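Local coordinates for protein probable uracil-DNA glycosylase (Acanthamoeba polyphaga mimivirus, PDB 5X55) that belongs to the uracil-DNA glycosylase superfamily, a viral member whose fold is built around a four-stranded parallel beta-sheet, at residues 314-328 with 340-354. Residues are numbered along the deposited sequence; the frame is centred on the assembly and turned at random.
Sequences ITSSHPSPYSVSNTM and VTYPSFNSVDHFGKI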
loop_
_atom_site.group_PDB
_atom_site.type_symbol
_atom_site.label_atom_id
_atom_site.label_comp_id
_atom_site.label_asym_id
_atom_site.label_seq_id
_atom_site.Cartn_x
_atom_site.Cartn_y
_atom_site.Cartn_z
ATOM N N ILE A 314 11.498 10.297 -0.593
ATOM C CA ILE A 314 11.021 11.372 0.281
ATOM C C ILE A 314 10.679 10.735 1.614
ATOM O O ILE A 314 9.865 9.801 1.659
ATOM C CB ILE A 314 9.775 12.064 -0.296
ATOM C CG1 ILE A 314 10.056 12.717 -1.644
ATOM C CG2 ILE A 314 9.222 13.090 0.670
ATOM C CD1 ILE A 314 8.755 13.180 -2.335
ATOM N N THR A 315 11.277 11.239 2.697
ATOM C CA THR A 315 11.194 10.585 3.995
ATOM C C THR A 315 10.735 11.553 5.077
ATOM O O THR A 315 11.228 12.678 5.167
ATOM C CB THR A 315 12.552 9.982 4.399
ATOM O OG1 THR A 315 13.037 9.150 3.342
ATOM C CG2 THR A 315 12.389 9.134 5.617
ATOM N N SER A 316 9.828 11.090 5.924
ATOM C CA SER A 316 9.414 11.840 7.102
ATOM C C SER A 316 8.881 10.849 8.127
ATOM O O SER A 316 8.907 9.635 7.912
ATOM C CB SER A 316 8.346 12.866 6.744
ATOM O OG SER A 316 7.117 12.186 6.535
ATOM N N SER A 317 8.366 11.374 9.237
ATOM C CA SER A 317 7.679 10.506 10.179
ATOM C C SER A 317 6.302 10.112 9.636
ATOM O O SER A 317 5.786 10.676 8.662
ATOM C CB SER A 317 7.526 11.182 11.544
ATOM O OG SER A 317 6.398 12.055 11.561
ATOM N N HIS A 318 5.701 9.145 10.320
ATOM C CA HIS A 318 4.420 8.589 9.923
ATOM C C HIS A 318 3.277 9.543 10.279
ATOM O O HIS A 318 3.336 10.245 11.297
ATOM C CB HIS A 318 4.217 7.247 10.623
ATOM C CG HIS A 318 3.090 6.421 10.078
ATOM N ND1 HIS A 318 1.782 6.590 10.477
ATOM C CD2 HIS A 318 3.083 5.387 9.202
ATOM C CE1 HIS A 318 1.015 5.705 9.866
ATOM N NE2 HIS A 318 1.777 4.970 9.078
ATOM N N PRO A 319 2.215 9.568 9.470
ATOM C CA PRO A 319 1.096 10.486 9.733
ATOM C C PRO A 319 0.186 10.067 10.864
ATOM O O PRO A 319 -0.755 10.811 11.169
ATOM C CB PRO A 319 0.314 10.473 8.408
ATOM C CG PRO A 319 0.595 9.145 7.835
ATOM C CD PRO A 319 2.059 8.901 8.164
ATOM N N SER A 320 0.383 8.900 11.473
ATOM C CA SER A 320 -0.487 8.522 12.574
ATOM C C SER A 320 -0.391 9.571 13.684
ATOM O O SER A 320 0.630 10.253 13.803
ATOM C CB SER A 320 -0.106 7.151 13.112
ATOM O OG SER A 320 0.689 7.278 14.278
ATOM N N PRO A 321 -1.449 9.751 14.487
ATOM C CA PRO A 321 -1.409 10.800 15.528
ATOM C C PRO A 321 -0.273 10.648 16.532
ATOM O O PRO A 321 0.130 11.645 17.149
ATOM C CB PRO A 321 -2.784 10.683 16.217
ATOM C CG PRO A 321 -3.439 9.462 15.651
ATOM C CD PRO A 321 -2.805 9.205 14.310
ATOM N N TYR A 322 0.269 9.446 16.707
ATOM C CA TYR A 322 1.363 9.267 17.648
ATOM C C TYR A 322 2.694 9.798 17.124
ATOM O O TYR A 322 3.607 10.011 17.919
ATOM C CB TYR A 322 1.474 7.786 18.039
ATOM C CG TYR A 322 0.425 7.379 19.064
ATOM C CD1 TYR A 322 -0.051 8.295 19.983
ATOM C CD2 TYR A 322 -0.100 6.101 19.106
ATOM C CE1 TYR A 322 -1.018 7.959 20.925
ATOM C CE2 TYR A 322 -1.071 5.738 20.057
ATOM C CZ TYR A 322 -1.526 6.678 20.960
ATOM O OH TYR A 322 -2.484 6.353 21.897
ATOM N N SER A 323 2.820 10.063 15.818
ATOM C CA SER A 323 4.094 10.513 15.268
ATOM C C SER A 323 3.976 11.701 14.323
ATOM O O SER A 323 5.004 12.210 13.868
ATOM C CB SER A 323 4.792 9.352 14.545
ATOM O OG SER A 323 3.932 8.766 13.577
ATOM N N VAL A 324 2.760 12.179 14.041
ATOM C CA VAL A 324 2.556 13.109 12.932
ATOM C C VAL A 324 3.341 14.404 13.143
ATOM O O VAL A 324 3.883 14.972 12.188
ATOM C CB VAL A 324 1.046 13.374 12.732
ATOM C CG1 VAL A 324 0.397 13.925 14.030
ATOM C CG2 VAL A 324 0.803 14.308 11.530
ATOM N N SER A 325 3.433 14.889 14.382
ATOM C CA SER A 325 4.069 16.182 14.621
ATOM C C SER A 325 5.430 16.067 15.290
ATOM O O SER A 325 5.988 17.089 15.713
ATOM C CB SER A 325 3.153 17.105 15.439
ATOM O OG SER A 325 2.606 16.450 16.564
ATOM N N ASN A 326 5.990 14.863 15.378
ATOM C CA ASN A 326 7.341 14.657 15.872
ATOM C C ASN A 326 8.260 14.256 14.731
ATOM O O ASN A 326 7.839 13.576 13.789
ATOM C CB ASN A 326 7.368 13.569 16.944
ATOM C CG ASN A 326 6.510 13.921 18.135
ATOM O OD1 ASN A 326 6.445 15.087 18.537
ATOM N ND2 ASN A 326 5.836 12.922 18.702
ATOM N N THR A 327 9.521 14.678 14.825
ATOM C CA THR A 327 10.565 14.104 13.983
ATOM C C THR A 327 10.644 12.590 14.197
ATOM O O THR A 327 10.096 12.034 15.145
ATOM C CB THR A 327 11.935 14.704 14.294
ATOM O OG1 THR A 327 12.343 14.284 15.604
ATOM C CG2 THR A 327 11.900 16.206 14.230
ATOM N N MET A 328 11.358 11.925 13.309
ATOM C CA MET A 328 11.547 10.487 13.397
ATOM C C MET A 328 13.032 10.191 13.341
ATOM O O MET A 328 13.770 10.855 12.611
ATOM C CB MET A 328 10.838 9.756 12.250
ATOM C CG MET A 328 11.513 8.460 11.849
ATOM S SD MET A 328 10.882 7.789 10.322
ATOM C CE MET A 328 11.924 8.491 9.057
ATOM N N VAL A 340 19.580 8.527 11.712
ATOM C CA VAL A 340 19.425 9.881 11.201
ATOM C C VAL A 340 18.027 10.380 11.556
ATOM O O VAL A 340 17.072 9.602 11.653
ATOM C CB VAL A 340 19.679 9.924 9.679
ATOM C CG1 VAL A 340 19.409 11.315 9.100
ATOM C CG2 VAL A 340 21.104 9.485 9.398
ATOM N N THR A 341 17.916 11.685 11.770
ATOM C CA THR A 341 16.649 12.318 12.100
ATOM C C THR A 341 16.021 12.877 10.828
ATOM O O THR A 341 16.699 13.513 10.022
ATOM C CB THR A 341 16.857 13.418 13.142
ATOM O OG1 THR A 341 17.346 12.819 14.343
ATOM C CG2 THR A 341 15.550 14.099 13.468
ATOM N N TYR A 342 14.733 12.610 10.641
ATOM C CA TYR A 342 13.909 13.047 9.525
ATOM C C TYR A 342 12.745 13.860 10.060
ATOM O O TYR A 342 12.289 13.622 11.183
ATOM C CB TYR A 342 13.390 11.850 8.716
ATOM C CG TYR A 342 14.532 11.025 8.188
ATOM C CD1 TYR A 342 15.105 11.306 6.962
ATOM C CD2 TYR A 342 15.077 9.993 8.947
ATOM C CE1 TYR A 342 16.173 10.562 6.488
ATOM C CE2 TYR A 342 16.150 9.250 8.485
ATOM C CZ TYR A 342 16.697 9.541 7.255
ATOM O OH TYR A 342 17.769 8.811 6.789
ATOM N N PRO A 343 12.259 14.833 9.288
ATOM C CA PRO A 343 11.254 15.769 9.810
ATOM C C PRO A 343 9.914 15.104 10.083
ATOM O O PRO A 343 9.626 13.995 9.626
ATOM C CB PRO A 343 11.126 16.812 8.691
ATOM C CG PRO A 343 11.633 16.122 7.456
ATOM C CD PRO A 343 12.729 15.213 7.940
ATOM N N SER A 344 9.090 15.817 10.851
ATOM C CA SER A 344 7.738 15.366 11.138
ATOM C C SER A 344 6.865 15.402 9.883
ATOM O O SER A 344 7.039 16.238 8.992
ATOM C CB SER A 344 7.094 16.230 12.224
ATOM O OG SER A 344 6.848 17.533 11.750
ATOM N N PHE A 345 5.891 14.493 9.851
ATOM C CA PHE A 345 5.000 14.391 8.706
ATOM C C PHE A 345 4.340 15.724 8.387
ATOM O O PHE A 345 4.292 16.136 7.222
ATOM C CB PHE A 345 3.931 13.325 8.964
ATOM C CG PHE A 345 2.945 13.190 7.833
ATOM C CD1 PHE A 345 1.798 13.993 7.784
ATOM C CD2 PHE A 345 3.199 12.305 6.785
ATOM C CE1 PHE A 345 0.910 13.881 6.719
ATOM C CE2 PHE A 345 2.324 12.191 5.718
ATOM C CZ PHE A 345 1.171 12.971 5.687
ATOM N N ASN A 346 3.811 16.406 9.400
ATOM C CA ASN A 346 3.001 17.585 9.112
ATOM C C ASN A 346 3.826 18.811 8.731
ATOM O O ASN A 346 3.238 19.843 8.408
ATOM C CB ASN A 346 2.056 17.921 10.287
ATOM C CG ASN A 346 2.782 18.289 11.589
ATOM O OD1 ASN A 346 4.013 18.353 11.661
ATOM N ND2 ASN A 346 1.993 18.549 12.631
ATOM N N SER A 347 5.153 18.720 8.728
ATOM C CA SER A 347 5.997 19.842 8.337
ATOM C C SER A 347 6.528 19.737 6.909
ATOM O O SER A 347 7.114 20.704 6.420
ATOM C CB SER A 347 7.184 19.979 9.309
ATOM O OG SER A 347 8.168 18.991 9.046
ATOM N N VAL A 348 6.340 18.599 6.230
ATOM C CA VAL A 348 6.872 18.367 4.889
ATOM C C VAL A 348 5.744 18.496 3.884
ATOM O O VAL A 348 4.617 18.040 4.126
ATOM C CB VAL A 348 7.530 16.976 4.771
ATOM C CG1 VAL A 348 8.076 16.749 3.359
ATOM C CG2 VAL A 348 8.623 16.787 5.809
ATOM N N ASP A 349 6.040 19.116 2.744
ATOM C CA ASP A 349 5.063 19.194 1.665
ATOM C C ASP A 349 5.276 17.980 0.761
ATOM O O ASP A 349 5.839 18.074 -0.331
ATOM C CB ASP A 349 5.207 20.508 0.922
ATOM C CG ASP A 349 4.172 20.693 -0.167
ATOM O OD1 ASP A 349 3.239 19.876 -0.283
ATOM O OD2 ASP A 349 4.278 21.696 -0.895
ATOM N N HIS A 350 4.810 16.818 1.245
ATOM C CA HIS A 350 5.022 15.560 0.524
ATOM C C HIS A 350 4.545 15.651 -0.919
ATOM O O HIS A 350 5.273 15.292 -1.855
ATOM C CB HIS A 350 4.299 14.420 1.229
ATOM C CG HIS A 350 4.522 14.402 2.706
ATOM N ND1 HIS A 350 5.577 13.738 3.290
ATOM C CD2 HIS A 350 3.837 14.987 3.715
ATOM C CE1 HIS A 350 5.535 13.914 4.595
ATOM N NE2 HIS A 350 4.481 14.658 4.881
ATOM N N PHE A 351 3.315 16.127 -1.110
ATOM C CA PHE A 351 2.693 16.102 -2.425
ATOM C C PHE A 351 3.199 17.232 -3.299
ATOM O O PHE A 351 3.262 17.076 -4.522
ATOM C CB PHE A 351 1.175 16.126 -2.251
ATOM C CG PHE A 351 0.685 14.982 -1.405
ATOM C CD1 PHE A 351 0.389 13.754 -1.983
ATOM C CD2 PHE A 351 0.590 15.110 -0.020
ATOM C CE1 PHE A 351 -0.026 12.676 -1.198
ATOM C CE2 PHE A 351 0.160 14.044 0.772
ATOM C CZ PHE A 351 -0.131 12.819 0.184
ATOM N N GLY A 352 3.576 18.361 -2.693
ATOM C CA GLY A 352 4.311 19.369 -3.432
ATOM C C GLY A 352 5.628 18.835 -3.962
ATOM O O GLY A 352 5.995 19.089 -5.110
ATOM N N LYS A 353 6.336 18.051 -3.148
ATOM C CA LYS A 353 7.589 17.460 -3.610
ATOM C C LYS A 353 7.356 16.451 -4.735
ATOM O O LYS A 353 8.121 16.418 -5.714
ATOM C CB LYS A 353 8.327 16.820 -2.431
ATOM C CG LYS A 353 8.655 17.821 -1.366
ATOM C CD LYS A 353 10.002 17.600 -0.718
ATOM C CE LYS A 353 9.982 16.426 0.232
ATOM N NZ LYS A 353 11.227 16.402 1.079
ATOM N N ILE A 354 6.309 15.619 -4.618
ATOM C CA ILE A 354 5.966 14.715 -5.718
ATOM C C ILE A 354 5.692 15.507 -6.992
ATOM O O ILE A 354 6.140 15.146 -8.089
ATOM C CB ILE A 354 4.756 13.845 -5.345
ATOM C CG1 ILE A 354 5.110 12.872 -4.223
ATOM C CG2 ILE A 354 4.225 13.120 -6.592
ATOM C CD1 ILE A 354 3.892 12.257 -3.540
#
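Pro319 lies flat over Phe345 in the uracil-DNA glycosylase fold, where the loop leaving edge strand 312-316 of the parallel sheet meets the return from the 328-332/338-342 hairpin. Proline's compact, rigid ring turns a broad side to the phenyl group: CB stands 3.5 Å from the ring centroid, 2° off the normal, a CH-pi contact. With CG of Phe345 anti to the backbone N (chi1 178°), the ring reaches under Pro319, and its opposite face is overlapped, offset toward the rim, by the face of the His350 ring, NE2 above Phe345 and CE2 above the imidazole. His350 NE2 donates to Phe345 O at 2.8 Å; Trp295 of the neighbouring strand meets both rings edge-to-face.

Serines suit the tight crossing because a short hydroxyl can pair with nearby backbone. Ser317 N donates to Pro343 O, while Ser317 OG accepts from Phe345 N at 3.0 Å. Val324 rests CG2 against CD1 of Phe345, and its carbonyl takes Asn346 N. Nearer the hairpin, Met328 and Tyr342 form an antiparallel hydrogen-bonded pair. The flexible Met328 chain bends at chi3 (91°), bringing CE to 3.5 Å from Tyr342 CD2, and the methyl CG2 of Thr315 sits over one face of that tyrosine ring, 4.0 Å from its centroid. At the far end, the side chains of Ile314 and Lys353 run alongside each other, pointing opposite ways, Ile314 CG2 touching Lys353 CE at 3.4 Å.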